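Local coordinates for protein, related to general stress protein 26(GS26) of B.subtilis (Clostridium acetobutylicum, PDB 2HQ7) that probably binds a flavin and belongs to the pyridoxamine 5'-phosphate oxidase family, its exact reaction being unsettled, at residues 107-111 against 112-116; 90-93 against 94-97; 41-44 against 45-48. All coordinates share one frame; numbering follows the deposited sequence.

Contact 1: 107-111 against 112-116; sequences YYPLG and IDDPD
Asp114 reaches back into the type I beta turn from Tyr108 to Gly111 and ties it to the chain that follows. Its CB lies 3.7 Å from CB of Tyr108, and Asp114 CB is also 3.2 Å from O of Gly111. With CG swung anti to the backbone N (chi1 -164°), the carboxylate is carried across the turn and its carbon rests near CA and CB of Tyr108. At the tip the two oxygens part. OD2 of Asp114 takes the amide of Leu110 (N to OD2 3.0 Å) on its anti lone pair, in a nearly straight bond of 167°, while brushing CD of Pro109. OD1 of Asp114 accepts from N of Asp116 at 2.9 Å, also on the anti lone pair, which closes an Asx turn. In the backbone, N of Asp114 bonds to O of Gly111 at 2.9 Å. The Tyr108 ring lies alongside, its CE1 3.2 Å from O of Asp116, a van der Waals approach. The whole lies in the loop between helix 93-99 and strand 117-131: Tyr108 bonds through its hydroxyl to Ser51 of strand 47-53 and packs on Leu133 of the second subunit, and Ile112 leans on helix 93-99.

Contact 2: 90-93 against 94-97; sequences LHDR and ASKE. With EDO (1,2-ethanediol), chain H.
Asp92 and Ser95 make the tight part of this contact. OG of Ser95 donates to OD2 of Asp92 at 2.7 Å, on the syn lone pair, and the amide N of Ser95 reaches the same OD2 of Asp92 at 3.1 Å from above the carboxylate plane. Two donors therefore grip one oxygen from different directions, which should fix the rotation of the carboxylate. The torsion responsible is chi1 of Asp92 (67°), which sets CG between the backbone N and the carbonyl carbon and so turns the group onto the first turn of the helix. Next to it, CB of Ser95 meets CD1 of Leu90 at 4.1 Å, and the aliphatic part of Lys96 lies along the carbonyls of Leu90 and Asp92. This is a classical N-cap: Asp92 stands just ahead of helix 93-99, where strand 79-90 gives way to it, and its carboxylate would be favoured by the positive end of the helix dipole. Regular helical bonding follows at once, from N of Lys96 to O of Asp92 and from N of Glu97 to O of Arg93. The outer side is looser. NH1 of Arg93, a residue whose second partner is Asp113, and OE2 of Glu97 form only a long salt bridge of 3.6 Å, the carboxylate oxygen at the guanidinium edge and the two planes 87° apart; a water links NH1 to OE1 of Glu97. Beside His91, a 1,2-ethanediol molecule, probably from the crystallisation liquor, accepts through O2 from the amide N of His91 at 2.9 Å.

Contact 3: 41-44 against 45-48; sequences KHDG and LKKF
His42 and Phe48 pack on one face of the hairpin, where both side chains leave a non-hydrogen-bonded antiparallel pair alongside one another. The aromatic contact is chiefly CH-pi: CB of His42 sits over one face of the Phe48 ring, 3.9 Å from its centroid. The ring planes are only 16° apart, yet the rings are displaced so far that little of one faces the other. Backbone bonds close the turn. N of Asp43 donates to O of Lys47 at 2.8 Å, and O of Asp43 receives N of Lys46 at 3.0 Å and, weakly, N of Lys47. Two residues thus face one, a classic beta bulge, with Gly44 at the bend in a positive-phi conformation. Polar side chains add two links. ND1 of His42 donates to O of Gly44 at 3.0 Å, almost in the imidazole plane and onto a carbonyl lone pair, while OD2 of Asp43 and NZ of Lys46 form a salt bridge at 3.6 Å. NE2 of His42 bonds to Glu16 of helix 5-16. With both ring nitrogens engaged, the imidazole is held in orientation, and Glu16 may favour its protonated form, whereas Phe48 offers a ring face to CB of His42, with Leu45 O at its edge.

In the fold
All three contacts are local, yet they occupy different depths of the fold. Contact 3 lies nearest the middle, its centre about 9 Å from the centre of the chain, and closes the hairpin of strands 32-43 and 47-53 with a CH-pi contact and a classic beta bulge. Contact 2, a surface contact, starts helix 93-99 by polar capping. Contact 1 is a partly buried loop at the periphery, shaped by a carboxylate bonding to backbone amides. Contacts 1 and 2 touch: Arg93 NE meets Asp113 OD1 at 2.9 Å in a salt bridge. Contact 3 touches neither, its nearest atoms being about 7 Å from contact 2 and about 12 Å from contact 1.

Contact 1: 107-111 against 112-116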
ATOM      1  N   TYR B 107       1.005  11.868  18.660  1.00 42.57           N
ATOM      2  CA  TYR B 107       0.750  12.475  17.363  1.00 40.54           C
ATOM      3  C   TYR B 107      -0.120  13.690  17.465  1.00 39.83           C
ATOM      4  O   TYR B 107      -0.033  14.582  16.627  1.00 36.96           O
ATOM      5  CB  TYR B 107       0.066  11.461  16.448  1.00 43.24           C
ATOM      6  CG  TYR B 107       0.928  10.253  16.213  1.00 48.39           C
ATOM      7  CD1 TYR B 107       2.156  10.382  15.581  1.00 53.59           C
ATOM      8  CD2 TYR B 107       0.544   8.986  16.648  1.00 55.18           C
ATOM      9  CE1 TYR B 107       2.977   9.297  15.374  1.00 54.74           C
ATOM     10  CE2 TYR B 107       1.365   7.880  16.444  1.00 54.46           C
ATOM     11  CZ  TYR B 107       2.587   8.049  15.804  1.00 56.40           C
ATOM     12  OH  TYR B 107       3.445   6.989  15.581  1.00 56.15           O
ATOM     13  N   TYR B 108      -0.988  13.709  18.468  1.00 37.53           N
ATOM     14  CA  TYR B 108      -1.937  14.794  18.644  1.00 39.20           C
ATOM     15  C   TYR B 108      -1.809  15.358  20.059  1.00 39.55           C
ATOM     16  O   TYR B 108      -2.577  15.016  20.950  1.00 38.25           O
ATOM     17  CB  TYR B 108      -3.339  14.295  18.345  1.00 40.14           C
ATOM     18  CG  TYR B 108      -3.408  13.490  17.063  1.00 43.02           C
ATOM     19  CD1 TYR B 108      -3.081  14.063  15.828  1.00 41.29           C
ATOM     20  CD2 TYR B 108      -3.784  12.152  17.083  1.00 40.32           C
ATOM     21  CE1 TYR B 108      -3.142  13.314  14.645  1.00 42.20           C
ATOM     22  CE2 TYR B 108      -3.853  11.402  15.905  1.00 41.08           C
ATOM     23  CZ  TYR B 108      -3.530  11.992  14.693  1.00 45.98           C
ATOM     24  OH  TYR B 108      -3.603  11.237  13.545  1.00 52.04           O
ATOM     25  N   PRO B 109      -0.809  16.228  20.269  1.00 39.99           N
ATOM     26  CA  PRO B 109      -0.515  16.844  21.561  1.00 40.39           C
ATOM     27  C   PRO B 109      -1.688  17.526  22.246  1.00 38.57           C
ATOM     28  O   PRO B 109      -1.736  17.531  23.463  1.00 40.94           O
ATOM     29  CB  PRO B 109       0.528  17.900  21.203  1.00 41.48           C
ATOM     30  CG  PRO B 109       1.190  17.379  20.046  1.00 43.29           C
ATOM     31  CD  PRO B 109       0.133  16.685  19.241  1.00 42.29           C
ATOM     32  N   LEU B 110      -2.616  18.102  21.480  1.00 38.61           N
ATOM     33  CA  LEU B 110      -3.753  18.848  22.063  1.00 37.07           C
ATOM     34  C   LEU B 110      -4.996  17.999  22.320  1.00 37.93           C
ATOM     35  O   LEU B 110      -6.084  18.545  22.525  1.00 39.05           O
ATOM     36  CB  LEU B 110      -4.139  20.011  21.161  1.00 35.44           C
ATOM     37  CG  LEU B 110      -3.110  21.105  20.917  1.00 37.67           C
ATOM     38  CD1 LEU B 110      -3.825  22.296  20.268  1.00 42.00           C
ATOM     39  CD2 LEU B 110      -2.449  21.528  22.200  1.00 38.78           C
ATOM     40  N   GLY B 111      -4.844  16.676  22.274  1.00 37.23           N
ATOM     41  CA  GLY B 111      -5.895  15.784  22.674  1.00 33.09           C
ATOM     42  C   GLY B 111      -6.935  15.587  21.611  1.00 34.15           C
ATOM     43  O   GLY B 111      -6.685  15.782  20.434  1.00 32.83           O
ATOM     44  N   ILE B 112      -8.115  15.162  22.055  1.00 36.16           N
ATOM     45  CA  ILE B 112      -9.253  14.915  21.191  1.00 33.03           C
ATOM     46  C   ILE B 112      -9.558  16.126  20.330  1.00 32.97           C
ATOM     47  O   ILE B 112      -9.995  15.979  19.193  1.00 32.95           O
ATOM     48  CB  ILE B 112     -10.488  14.472  22.028  1.00 33.15           C
ATOM     49  CG1 ILE B 112     -10.241  13.059  22.557  1.00 37.92           C
ATOM     50  CG2 ILE B 112     -11.790  14.573  21.209  1.00 25.82           C
ATOM     51  CD1 ILE B 112     -10.739  12.800  24.013  1.00 42.58           C
ATOM     52  N   ASP B 113      -9.310  17.320  20.854  1.00 34.03           N
ATOM     53  CA  ASP B 113      -9.598  18.539  20.106  1.00 33.68           C
ATOM     54  C   ASP B 113      -8.461  19.016  19.210  1.00 30.74           C
ATOM     55  O   ASP B 113      -8.577  20.070  18.609  1.00 32.80           O
ATOM     56  CB  ASP B 113      -9.987  19.670  21.052  1.00 34.78           C
ATOM     57  CG  ASP B 113     -11.126  19.290  21.960  1.00 37.52           C
ATOM     58  OD1 ASP B 113     -12.265  19.226  21.466  1.00 30.23           O
ATOM     59  OD2 ASP B 113     -10.863  19.035  23.157  1.00 36.06           O
ATOM     60  N   ASP B 114      -7.369  18.256  19.115  1.00 32.49           N
ATOM     61  CA  ASP B 114      -6.259  18.616  18.230  1.00 30.61           C
ATOM     62  C   ASP B 114      -6.827  18.768  16.827  1.00 32.25           C
ATOM     63  O   ASP B 114      -7.575  17.901  16.366  1.00 31.83           O
ATOM     64  CB  ASP B 114      -5.177  17.539  18.266  1.00 32.37           C
ATOM     65  CG  ASP B 114      -3.832  18.003  17.688  1.00 26.19           C
ATOM     66  OD1 ASP B 114      -3.727  18.296  16.477  1.00 31.00           O
ATOM     67  OD2 ASP B 114      -2.848  17.993  18.448  1.00 29.29           O
ATOM     68  N   PRO B 115      -6.535  19.893  16.154  1.00 33.34           N
ATOM     69  CA  PRO B 115      -7.099  20.050  14.827  1.00 32.04           C
ATOM     70  C   PRO B 115      -6.536  19.067  13.801  1.00 31.90           C
ATOM     71  O   PRO B 115      -7.139  18.904  12.768  1.00 31.41           O
ATOM     72  CB  PRO B 115      -6.735  21.490  14.454  1.00 33.05           C
ATOM     73  CG  PRO B 115      -5.584  21.824  15.299  1.00 33.20           C
ATOM     74  CD  PRO B 115      -5.742  21.072  16.560  1.00 32.22           C
ATOM     75  N   ASP B 116      -5.403  18.408  14.082  1.00 30.51           N
ATOM     76  CA  ASP B 116      -4.857  17.436  13.177  1.00 31.36           C
ATOM     77  C   ASP B 116      -5.325  15.991  13.392  1.00 31.51           C
ATOM     78  O   ASP B 116      -4.860  15.098  12.685  1.00 31.03           O
ATOM     79  CB  ASP B 116      -3.331  17.462  13.259  1.00 33.93           C
ATOM     80  CG  ASP B 116      -2.763  18.833  12.956  1.00 41.60           C
ATOM     81  OD1 ASP B 116      -3.150  19.426  11.925  1.00 46.23           O
ATOM     82  OD2 ASP B 116      -1.950  19.321  13.768  1.00 48.82           O
TER
HETATM   83  O   HOH W   1      -8.621  17.771  24.302  1.00 50.92           O

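Contact 2: 90-93 against 94-97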
ATOM      1  N   LEU B  90     -15.250  10.640  10.426  1.00 32.93           N
ATOM      2  CA  LEU B  90     -16.103  10.885  11.578  1.00 32.01           C
ATOM      3  C   LEU B  90     -15.810  12.242  12.212  1.00 33.74           C
ATOM      4  O   LEU B  90     -14.790  12.443  12.884  1.00 32.59           O
ATOM      5  CB  LEU B  90     -15.934   9.782  12.606  1.00 31.48           C
ATOM      6  CG  LEU B  90     -16.187   8.351  12.158  1.00 30.38           C
ATOM      7  CD1 LEU B  90     -15.922   7.427  13.363  1.00 24.35           C
ATOM      8  CD2 LEU B  90     -17.614   8.195  11.635  1.00 32.66           C
ATOM      9  N   HIS B  91     -16.739  13.166  12.030  1.00 30.50           N
ATOM     10  CA  HIS B  91     -16.543  14.548  12.467  1.00 34.46           C
ATOM     11  C   HIS B  91     -16.952  14.844  13.910  1.00 37.25           C
ATOM     12  O   HIS B  91     -16.528  15.853  14.481  1.00 39.37           O
ATOM     13  CB  HIS B  91     -17.297  15.492  11.515  1.00 34.17           C
ATOM     14  CG  HIS B  91     -16.701  15.520  10.141  1.00 37.95           C
ATOM     15  ND1 HIS B  91     -17.282  14.886   9.059  1.00 39.91           N
ATOM     16  CD2 HIS B  91     -15.537  16.049   9.689  1.00 39.36           C
ATOM     17  CE1 HIS B  91     -16.520  15.058   7.992  1.00 41.58           C
ATOM     18  NE2 HIS B  91     -15.460  15.765   8.346  1.00 43.39           N
ATOM     19  N   ASP B  92     -17.743  13.971  14.509  1.00 37.45           N
ATOM     20  CA  ASP B  92     -18.288  14.250  15.828  1.00 36.57           C
ATOM     21  C   ASP B  92     -17.310  13.902  16.942  1.00 35.95           C
ATOM     22  O   ASP B  92     -16.581  12.910  16.886  1.00 38.15           O
ATOM     23  CB  ASP B  92     -19.599  13.521  16.025  1.00 36.95           C
ATOM     24  CG  ASP B  92     -19.422  12.048  16.071  1.00 39.01           C
ATOM     25  OD1 ASP B  92     -18.959  11.505  15.040  1.00 45.20           O
ATOM     26  OD2 ASP B  92     -19.735  11.446  17.128  1.00 50.98           O
ATOM     27  N   ARG B  93     -17.302  14.748  17.962  1.00 36.65           N
ATOM     28  CA  ARG B  93     -16.323  14.668  19.025  1.00 35.15           C
ATOM     29  C   ARG B  93     -16.570  13.442  19.886  1.00 33.54           C
ATOM     30  O   ARG B  93     -15.619  12.837  20.354  1.00 30.78           O
ATOM     31  CB  ARG B  93     -16.339  15.932  19.872  1.00 34.97           C
ATOM     32  CG  ARG B  93     -15.309  15.922  21.011  1.00 40.52           C
ATOM     33  CD  ARG B  93     -15.361  17.199  21.865  1.00 39.76           C
ATOM     34  NE  ARG B  93     -14.130  17.351  22.638  1.00 43.56           N
ATOM     35  CZ  ARG B  93     -13.782  16.573  23.663  1.00 41.20           C
ATOM     36  NH1 ARG B  93     -14.574  15.600  24.106  1.00 49.73           N
ATOM     37  NH2 ARG B  93     -12.645  16.797  24.288  1.00 41.46           N
ATOM     38  N   ALA B  94     -17.839  13.059  20.051  1.00 30.81           N
ATOM     39  CA  ALA B  94     -18.205  11.829  20.754  1.00 31.87           C
ATOM     40  C   ALA B  94     -17.416  10.620  20.229  1.00 30.53           C
ATOM     41  O   ALA B  94     -16.750   9.888  20.988  1.00 30.55           O
ATOM     42  CB  ALA B  94     -19.719  11.602  20.616  1.00 31.45           C
ATOM     43  N   SER B  95     -17.427  10.448  18.918  1.00 31.00           N
ATOM     44  CA  SER B  95     -16.753   9.313  18.294  1.00 30.34           C
ATOM     45  C   SER B  95     -15.244   9.407  18.441  1.00 30.22           C
ATOM     46  O   SER B  95     -14.564   8.415  18.767  1.00 26.05           O
ATOM     47  CB  SER B  95     -17.135   9.219  16.814  1.00 34.78           C
ATOM     48  OG  SER B  95     -18.548   9.120  16.670  1.00 29.99           O
ATOM     49  N   LYS B  96     -14.742  10.609  18.208  1.00 26.06           N
ATOM     50  CA  LYS B  96     -13.359  10.909  18.310  1.00 30.71           C
ATOM     51  C   LYS B  96     -12.862  10.604  19.697  1.00 29.42           C
ATOM     52  O   LYS B  96     -11.817  10.042  19.841  1.00 29.79           O
ATOM     53  CB  LYS B  96     -13.125  12.365  17.889  1.00 30.34           C
ATOM     54  CG  LYS B  96     -13.227  12.508  16.360  1.00 32.79           C
ATOM     55  CD  LYS B  96     -13.188  13.951  15.859  1.00 36.00           C
ATOM     56  CE  LYS B  96     -11.797  14.392  15.467  1.00 40.17           C
ATOM     57  NZ  LYS B  96     -11.760  15.812  14.974  1.00 48.63           N
ATOM     58  N   GLU B  97     -13.653  10.945  20.711  1.00 29.38           N
ATOM     59  CA  GLU B  97     -13.335  10.631  22.101  1.00 28.62           C
ATOM     60  C   GLU B  97     -13.372   9.127  22.394  1.00 30.19           C
ATOM     61  O   GLU B  97     -12.480   8.604  23.062  1.00 28.03           O
ATOM     62  CB  GLU B  97     -14.340  11.330  23.002  1.00 29.40           C
ATOM     63  CG  GLU B  97     -14.108  11.146  24.458  1.00 33.66           C
ATOM     64  CD  GLU B  97     -15.123  11.921  25.264  1.00 37.95           C
ATOM     65  OE1 GLU B  97     -16.328  11.821  24.946  1.00 29.40           O
ATOM     66  OE2 GLU B  97     -14.712  12.631  26.199  1.00 33.13           O
TER
HETATM   67  C1  EDO H 147     -20.679  10.748  12.109  1.00 59.12           C
HETATM   68  O1  EDO H 147     -19.777  10.375  13.163  1.00 61.42           O
HETATM   69  C2  EDO H 147     -19.960  11.344  10.892  1.00 58.39           C
HETATM   70  O2  EDO H 147     -19.490  12.684  11.124  1.00 55.03           O
HETATM   71  O   HOH W   2     -17.296  14.343  23.554  1.00 45.96           O

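Contact 3: 41-44 against 45-48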
ATOM      1  N   LYS B  41      -9.011   1.067  16.053  1.00 31.69           N
ATOM      2  CA  LYS B  41      -9.863  -0.033  16.490  1.00 32.73           C
ATOM      3  C   LYS B  41     -10.250  -0.868  15.298  1.00 31.01           C
ATOM      4  O   LYS B  41     -10.319  -0.360  14.173  1.00 28.60           O
ATOM      5  CB  LYS B  41     -11.153   0.523  17.151  1.00 31.14           C
ATOM      6  CG  LYS B  41     -12.156  -0.558  17.591  1.00 34.16           C
ATOM      7  CD  LYS B  41     -13.364  -0.009  18.307  1.00 35.33           C
ATOM      8  CE  LYS B  41     -14.162  -1.152  18.972  1.00 41.00           C
ATOM      9  NZ  LYS B  41     -13.509  -1.584  20.223  1.00 46.77           N
ATOM     10  N   HIS B  42     -10.509  -2.145  15.526  1.00 29.00           N
ATOM     11  CA  HIS B  42     -11.195  -2.900  14.508  1.00 29.98           C
ATOM     12  C   HIS B  42     -12.184  -3.896  15.062  1.00 32.84           C
ATOM     13  O   HIS B  42     -12.104  -4.275  16.236  1.00 31.64           O
ATOM     14  CB  HIS B  42     -10.196  -3.601  13.599  1.00 31.33           C
ATOM     15  CG  HIS B  42      -9.447  -4.700  14.257  1.00 26.19           C
ATOM     16  ND1 HIS B  42      -9.670  -6.027  13.965  1.00 31.69           N
ATOM     17  CD2 HIS B  42      -8.468  -4.674  15.191  1.00 32.81           C
ATOM     18  CE1 HIS B  42      -8.849  -6.773  14.689  1.00 33.58           C
ATOM     19  NE2 HIS B  42      -8.119  -5.976  15.451  1.00 26.52           N
ATOM     20  N   ASP B  43     -13.132  -4.282  14.202  1.00 33.61           N
ATOM     21  CA  ASP B  43     -14.053  -5.355  14.478  1.00 35.31           C
ATOM     22  C   ASP B  43     -13.816  -6.494  13.491  1.00 35.35           C
ATOM     23  O   ASP B  43     -14.360  -6.503  12.386  1.00 34.33           O
ATOM     24  CB  ASP B  43     -15.492  -4.852  14.377  1.00 37.56           C
ATOM     25  CG  ASP B  43     -16.520  -5.936  14.720  1.00 44.51           C
ATOM     26  OD1 ASP B  43     -16.137  -6.986  15.282  1.00 44.35           O
ATOM     27  OD2 ASP B  43     -17.715  -5.731  14.432  1.00 47.82           O
ATOM     28  N   GLY B  44     -13.035  -7.487  13.902  1.00 33.77           N
ATOM     29  CA  GLY B  44     -12.647  -8.529  12.979  1.00 35.26           C
ATOM     30  C   GLY B  44     -12.132  -7.945  11.678  1.00 33.43           C
ATOM     31  O   GLY B  44     -11.319  -7.019  11.708  1.00 35.74           O
ATOM     32  N   LEU B  45     -12.604  -8.477  10.550  1.00 31.71           N
ATOM     33  CA  LEU B  45     -12.251  -7.927   9.222  1.00 33.26           C
ATOM     34  C   LEU B  45     -13.356  -7.071   8.634  1.00 32.01           C
ATOM     35  O   LEU B  45     -13.275  -6.626   7.484  1.00 29.51           O
ATOM     36  CB  LEU B  45     -11.964  -9.039   8.227  1.00 35.15           C
ATOM     37  CG  LEU B  45     -10.949 -10.100   8.607  1.00 35.83           C
ATOM     38  CD1 LEU B  45     -10.749 -11.036   7.436  1.00 43.52           C
ATOM     39  CD2 LEU B  45      -9.673  -9.431   9.001  1.00 28.71           C
ATOM     40  N   LYS B  46     -14.371  -6.802   9.430  1.00 32.40           N
ATOM     41  CA  LYS B  46     -15.547  -6.071   8.954  1.00 33.64           C
ATOM     42  C   LYS B  46     -15.382  -4.569   8.971  1.00 33.16           C
ATOM     43  O   LYS B  46     -15.931  -3.859   8.119  1.00 29.62           O
ATOM     44  CB  LYS B  46     -16.743  -6.399   9.875  1.00 32.73           C
ATOM     45  CG  LYS B  46     -17.039  -7.878  10.029  1.00 42.37           C
ATOM     46  CD  LYS B  46     -18.378  -8.142  10.728  1.00 42.02           C
ATOM     47  CE  LYS B  46     -18.222  -8.511  12.206  1.00 55.13           C
ATOM     48  NZ  LYS B  46     -19.546  -8.445  12.963  1.00 51.81           N
ATOM     49  N   LYS B  47     -14.716  -4.061  10.000  1.00 32.42           N
ATOM     50  CA  LYS B  47     -14.740  -2.622  10.263  1.00 32.88           C
ATOM     51  C   LYS B  47     -13.450  -2.177  10.932  1.00 29.31           C
ATOM     52  O   LYS B  47     -12.953  -2.812  11.863  1.00 28.87           O
ATOM     53  CB  LYS B  47     -15.969  -2.211  11.122  1.00 33.30           C
ATOM     54  CG  LYS B  47     -16.993  -1.335  10.399  1.00 39.74           C
ATOM     55  CD  LYS B  47     -18.091  -0.781  11.329  1.00 36.34           C
ATOM     56  CE  LYS B  47     -19.214  -0.028  10.581  1.00 47.93           C
ATOM     57  NZ  LYS B  47     -20.084   0.845  11.480  1.00 47.41           N
ATOM     58  N   PHE B  48     -12.904  -1.076  10.427  1.00 29.07           N
ATOM     59  CA  PHE B  48     -11.682  -0.491  10.967  1.00 28.41           C
ATOM     60  C   PHE B  48     -11.904   0.982  11.248  1.00 27.87           C
ATOM     61  O   PHE B  48     -12.466   1.708  10.436  1.00 26.75           O
ATOM     62  CB  PHE B  48     -10.556  -0.652   9.972  1.00 29.65           C
ATOM     63  CG  PHE B  48     -10.091  -2.050   9.848  1.00 26.11           C
ATOM     64  CD1 PHE B  48     -10.871  -2.989   9.172  1.00 30.63           C
ATOM     65  CD2 PHE B  48      -8.934  -2.458  10.456  1.00 30.58           C
ATOM     66  CE1 PHE B  48     -10.486  -4.287   9.070  1.00 33.34           C
ATOM     67  CE2 PHE B  48      -8.530  -3.776  10.342  1.00 32.26           C
ATOM     68  CZ  PHE B  48      -9.318  -4.685   9.662  1.00 30.00           C
TER